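Lipocalin allergen (Canis lupus familiaris, PDB 4ODD) is a secreted lipocalin and dog dander allergen that probably binds small molecules. Local coordinates at residues K130-S135 and E143-L148; L48-N53 and N75-E80. All blocks are in the same frame, centred on the assembly; numbering follows the deposited sequence.

Contact 1. Residues K130-S135 and E143-L148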
# COMPACT_ATOMS: atom_id res chain seq x y z
N LYS A 130 -11.29 -9.87 4.05
CA LYS A 130 -10.39 -9.34 5.08
C LYS A 130 -10.04 -7.90 4.77
O LYS A 130 -9.95 -7.05 5.67
CB LYS A 130 -9.12 -10.19 5.19
CG LYS A 130 -9.09 -11.14 6.38
CD LYS A 130 -7.84 -12.02 6.35
CE LYS A 130 -7.86 -13.07 7.46
NZ LYS A 130 -6.73 -14.05 7.35
N PHE A 131 -9.85 -7.62 3.48
CA PHE A 131 -9.57 -6.26 3.06
C PHE A 131 -10.73 -5.33 3.38
O PHE A 131 -10.56 -4.35 4.10
CB PHE A 131 -9.21 -6.18 1.58
CG PHE A 131 -9.11 -4.77 1.07
CD1 PHE A 131 -8.04 -3.97 1.42
CD2 PHE A 131 -10.09 -4.25 0.25
CE1 PHE A 131 -7.94 -2.67 0.95
CE2 PHE A 131 -10.00 -2.95 -0.23
CZ PHE A 131 -8.93 -2.16 0.11
N LYS A 132 -11.91 -5.64 2.85
CA LYS A 132 -13.08 -4.79 3.06
C LYS A 132 -13.39 -4.64 4.55
O LYS A 132 -13.76 -3.55 5.03
CB LYS A 132 -14.29 -5.34 2.30
CG LYS A 132 -14.05 -5.45 0.80
CD LYS A 132 -15.35 -5.39 -0.00
CE LYS A 132 -15.10 -5.48 -1.51
NZ LYS A 132 -16.32 -5.18 -2.34
N LYS A 133 -13.20 -5.73 5.28
CA LYS A 133 -13.33 -5.70 6.72
C LYS A 133 -12.43 -4.61 7.29
O LYS A 133 -12.92 -3.70 7.95
CB LYS A 133 -12.97 -7.07 7.31
CG LYS A 133 -13.13 -7.18 8.83
CD LYS A 133 -12.77 -8.59 9.31
CE LYS A 133 -12.63 -8.67 10.83
NZ LYS A 133 -11.39 -7.99 11.30
N LEU A 134 -11.13 -4.70 7.02
CA LEU A 134 -10.18 -3.69 7.49
C LEU A 134 -10.63 -2.30 7.10
O LEU A 134 -10.67 -1.39 7.93
CB LEU A 134 -8.77 -3.92 6.94
CG LEU A 134 -7.84 -2.74 7.26
CD1 LEU A 134 -7.15 -2.95 8.59
CD2 LEU A 134 -6.83 -2.49 6.15
N SER A 135 -10.94 -2.13 5.82
CA SER A 135 -11.34 -0.84 5.31
C SER A 135 -12.50 -0.32 6.17
O SER A 135 -12.49 0.83 6.63
CB SER A 135 -11.73 -0.95 3.84
OG SER A 135 -12.03 0.32 3.31
N GLU A 143 -17.75 2.84 -0.66
CA GLU A 143 -17.72 3.44 -1.99
C GLU A 143 -16.34 4.02 -2.32
O GLU A 143 -16.05 4.34 -3.47
CB GLU A 143 -18.81 4.52 -2.14
CG GLU A 143 -18.79 5.64 -1.07
CD GLU A 143 -19.54 5.26 0.20
OE1 GLU A 143 -19.73 4.05 0.47
OE2 GLU A 143 -19.96 6.18 0.94
N ASN A 144 -15.50 4.16 -1.31
CA ASN A 144 -14.16 4.67 -1.52
C ASN A 144 -13.17 3.56 -1.86
O ASN A 144 -11.96 3.77 -1.84
CB ASN A 144 -13.68 5.47 -0.30
CG ASN A 144 -14.37 6.83 -0.19
OD1 ASN A 144 -15.06 7.27 -1.11
ND2 ASN A 144 -14.17 7.51 0.93
N ILE A 145 -13.69 2.38 -2.20
CA ILE A 145 -12.84 1.27 -2.61
C ILE A 145 -12.64 1.27 -4.12
O ILE A 145 -13.60 1.39 -4.88
CB ILE A 145 -13.45 -0.08 -2.20
CG1 ILE A 145 -13.47 -0.22 -0.68
CG2 ILE A 145 -12.68 -1.23 -2.85
CD1 ILE A 145 -14.05 -1.54 -0.19
N ILE A 146 -11.39 1.12 -4.55
CA ILE A 146 -11.07 1.13 -5.98
C ILE A 146 -10.23 -0.09 -6.38
O ILE A 146 -9.26 -0.45 -5.70
CB ILE A 146 -10.29 2.38 -6.36
CG1 ILE A 146 -11.13 3.62 -6.12
CG2 ILE A 146 -9.85 2.33 -7.81
CD1 ILE A 146 -10.36 4.89 -6.33
N TYR A 147 -10.62 -0.73 -7.48
CA TYR A 147 -9.86 -1.87 -8.01
C TYR A 147 -8.82 -1.36 -9.01
O TYR A 147 -9.14 -0.62 -9.96
CB TYR A 147 -10.81 -2.90 -8.63
CG TYR A 147 -10.11 -4.07 -9.29
CD1 TYR A 147 -9.42 -5.00 -8.53
CD2 TYR A 147 -10.13 -4.22 -10.67
CE1 TYR A 147 -8.76 -6.06 -9.14
CE2 TYR A 147 -9.47 -5.28 -11.28
CZ TYR A 147 -8.79 -6.20 -10.52
OH TYR A 147 -8.13 -7.25 -11.14
N LEU A 148 -7.55 -1.70 -8.77
CA LEU A 148 -6.47 -1.20 -9.63
C LEU A 148 -5.83 -2.33 -10.39
O LEU A 148 -4.97 -2.10 -11.24
CB LEU A 148 -5.41 -0.48 -8.82
CG LEU A 148 -5.83 0.84 -8.17
CD1 LEU A 148 -4.67 1.44 -7.35
CD2 LEU A 148 -6.33 1.80 -9.24

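Contact 2. Residues L48-N53 and N75-E80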
# COMPACT_ATOMS: atom_id res chain seq x y z
N LEU A 48 17.03 -2.66 9.83
CA LEU A 48 15.64 -2.25 10.08
C LEU A 48 15.06 -1.24 9.09
O LEU A 48 14.41 -0.27 9.50
CB LEU A 48 15.50 -1.73 11.51
CG LEU A 48 15.82 -2.82 12.52
CD1 LEU A 48 15.78 -2.26 13.90
CD2 LEU A 48 14.85 -3.98 12.39
N LYS A 49 15.30 -1.47 7.80
CA LYS A 49 14.84 -0.58 6.74
C LYS A 49 13.96 -1.33 5.73
O LYS A 49 14.12 -2.53 5.54
CB LYS A 49 16.04 0.06 6.01
CG LYS A 49 16.88 1.00 6.88
CD LYS A 49 16.32 2.42 6.85
CE LYS A 49 16.51 3.15 8.18
NZ LYS A 49 15.67 4.39 8.24
N MET A 50 13.01 -0.63 5.11
CA MET A 50 12.21 -1.21 4.04
C MET A 50 12.28 -0.34 2.82
O MET A 50 12.40 0.88 2.93
CB MET A 50 10.75 -1.37 4.45
CG MET A 50 10.42 -2.73 5.01
SD MET A 50 8.71 -2.81 5.58
CE MET A 50 7.85 -3.15 4.03
N LEU A 51 12.19 -0.96 1.65
CA LEU A 51 12.10 -0.20 0.42
C LEU A 51 10.82 -0.58 -0.35
O LEU A 51 10.60 -1.75 -0.66
CB LEU A 51 13.35 -0.43 -0.45
CG LEU A 51 13.44 0.51 -1.66
CD1 LEU A 51 13.94 1.88 -1.23
CD2 LEU A 51 14.29 -0.07 -2.77
N PHE A 52 9.97 0.40 -0.62
CA PHE A 52 8.79 0.17 -1.45
C PHE A 52 9.04 0.67 -2.85
O PHE A 52 9.40 1.83 -3.05
CB PHE A 52 7.56 0.88 -0.87
CG PHE A 52 7.22 0.45 0.52
CD1 PHE A 52 6.27 -0.52 0.74
CD2 PHE A 52 7.89 1.00 1.61
CE1 PHE A 52 5.98 -0.92 2.03
CE2 PHE A 52 7.60 0.60 2.90
CZ PHE A 52 6.65 -0.36 3.11
N ASN A 53 8.87 -0.22 -3.82
CA ASN A 53 9.05 0.14 -5.20
C ASN A 53 7.71 0.08 -5.92
O ASN A 53 7.00 -0.95 -5.86
CB ASN A 53 10.08 -0.78 -5.84
CG ASN A 53 10.26 -0.52 -7.31
OD1 ASN A 53 9.86 -1.33 -8.16
ND2 ASN A 53 10.85 0.64 -7.63
N ASN A 75 6.75 -2.81 15.20
CA ASN A 75 6.61 -3.03 13.77
C ASN A 75 5.89 -1.93 12.99
O ASN A 75 5.20 -2.21 12.01
CB ASN A 75 5.90 -4.36 13.52
CG ASN A 75 6.54 -5.50 14.26
OD1 ASN A 75 6.92 -5.37 15.43
ND2 ASN A 75 6.66 -6.64 13.59
N LEU A 76 6.03 -0.70 13.43
CA LEU A 76 5.42 0.40 12.71
C LEU A 76 6.42 0.91 11.69
O LEU A 76 7.55 1.27 12.04
CB LEU A 76 5.02 1.52 13.65
CG LEU A 76 4.40 2.74 12.96
CD1 LEU A 76 3.07 2.41 12.19
CD2 LEU A 76 4.18 3.84 13.98
N ILE A 77 6.02 0.90 10.41
CA ILE A 77 6.92 1.33 9.36
C ILE A 77 6.66 2.79 9.05
O ILE A 77 5.52 3.18 8.79
CB ILE A 77 6.79 0.50 8.09
CG1 ILE A 77 7.12 -0.97 8.38
CG2 ILE A 77 7.76 0.99 7.05
CD1 ILE A 77 5.94 -1.91 8.22
N LYS A 78 7.72 3.58 9.09
CA LYS A 78 7.61 5.03 9.00
C LYS A 78 8.50 5.49 7.84
O LYS A 78 9.66 5.08 7.74
CB LYS A 78 8.07 5.67 10.33
CG LYS A 78 8.08 7.22 10.40
CD LYS A 78 8.52 7.73 11.79
CE LYS A 78 8.16 9.22 12.04
NZ LYS A 78 8.08 9.55 13.51
N GLY A 79 7.97 6.33 6.97
CA GLY A 79 8.73 6.77 5.83
C GLY A 79 8.11 7.96 5.14
O GLY A 79 6.89 8.18 5.24
N GLU A 80 8.95 8.74 4.45
CA GLU A 80 8.47 9.94 3.79
C GLU A 80 8.09 9.65 2.35
O GLU A 80 8.83 9.03 1.60
CB GLU A 80 9.51 11.05 3.86
CG GLU A 80 8.96 12.45 3.64
CD GLU A 80 8.18 12.99 4.85
OE1 GLU A 80 7.41 13.99 4.69
OE2 GLU A 80 8.34 12.42 5.97

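Contact 1. Residues K130-S135 and E143-L148
Ser135 N donates to Phe131 O over 2.8 Å, the i to i+4 bond of the alpha-helix, which sets the Ser135 and Phe131 side chains on one face of the helix, both facing Ile145. This is the lipocalin pattern of a C-terminal helix laid on the outside of the beta-barrel, followed by a short strand. Strand 145-147 extends the sheet antiparallel to strand 13-22, so Ile145 works as the link between that added edge and helix 125-137. The axes of the two short segments run roughly antiparallel, at 149°, and come no closer than 11.3 Å; no hydrogen bond spans them, and side chains alone make the contact. With CG opposite the backbone N (chi1 172°), the Phe131 ring swings out toward the strand, where CG2 of Ile145 meets its edge, near the ring plane, 4.1 Å from CE2. The Phe131 side chain also touches Ser21, Ala114 and Leu116 of the barrel wall. The other branch of Ile145 meets Lys132, whose extended chain passes across it at about a right angle, offering only methylenes while its amine lies farther along. The buried Ser135 hydroxyl is satisfied by a hydrogen bond with Ser21 OG on strand 13-22 and meets Ile145 merely by contact, OG to CG1 at 4.3 Å. At the far end of that branch, Ile145 CD1 sits 4.0 Å from Lys132 CG.

Contact 2. Residues L48-N53 and N75-E80
Met50 and Phe52 meet Ile77 inside the lipocalin barrel, across a strand that lies between them. Strands 49-57 and 77-80 each pair antiparallel with strand 62-71 and not with each other, and the nearest CA atoms, those of Met50 and Ile77, are 7.9 Å apart. Backbone bonding accordingly goes to the middle strand, Met50 pairing with Ala69 and Phe52 with Val67, and none crosses the contact directly. Small Ala69 is touched by both Phe52 and Ile77.

Met50 SD lies 3.7 Å from Ile77 CG1 and 3.9 Å from Ile77 CD1, the two side chains crossing at about a right angle. The Met50 chain is stretched out as far as the sulfur and then bends (chi3 83°), so that SD, rather than the terminal methyl, is presented to the isoleucine.

The aromatic contact is made by the CG2 branch, which also lies near the sulfur. Ile77 CG2 stands at the edge of the Phe52 ring, close to its plane and 4.2 Å from CE2. The same ring packs edge-to-face with Phe87, which Ile77 touches too, and both Phe52 and Met50 reach Ile41 of strand 36-44.

Leu8 of helix 6-10 also lies against Ile77, consistent with a position towards the end of the barrel that the N-terminal segment closes in lipocalins. With no charge, hydrogen bond or directional polar group, the contact depends on dispersion and the exclusion of water, and gives this part of the barrel interior an apolar lining.

How the contacts relate
Contact 1 and contact 2 occupy opposite sides of the chain's centre, their centres 22 Å apart and their nearest atoms about 12 Å apart, so they do not touch. One packs the helix and the added strand on the outside of the barrel wall; the other lies within the barrel, where lipocalins usually hold their ligands. The same curled sheet joins them: strand 13-22, beside contact 1, pairs with 36-44, which pairs with 49-57 of contact 2. A covalent tie adds to this, since the Cys62-Cys154 disulfide fastens the chain beyond 143-148 to strand 62-71, which bridges 48-53 and 75-80.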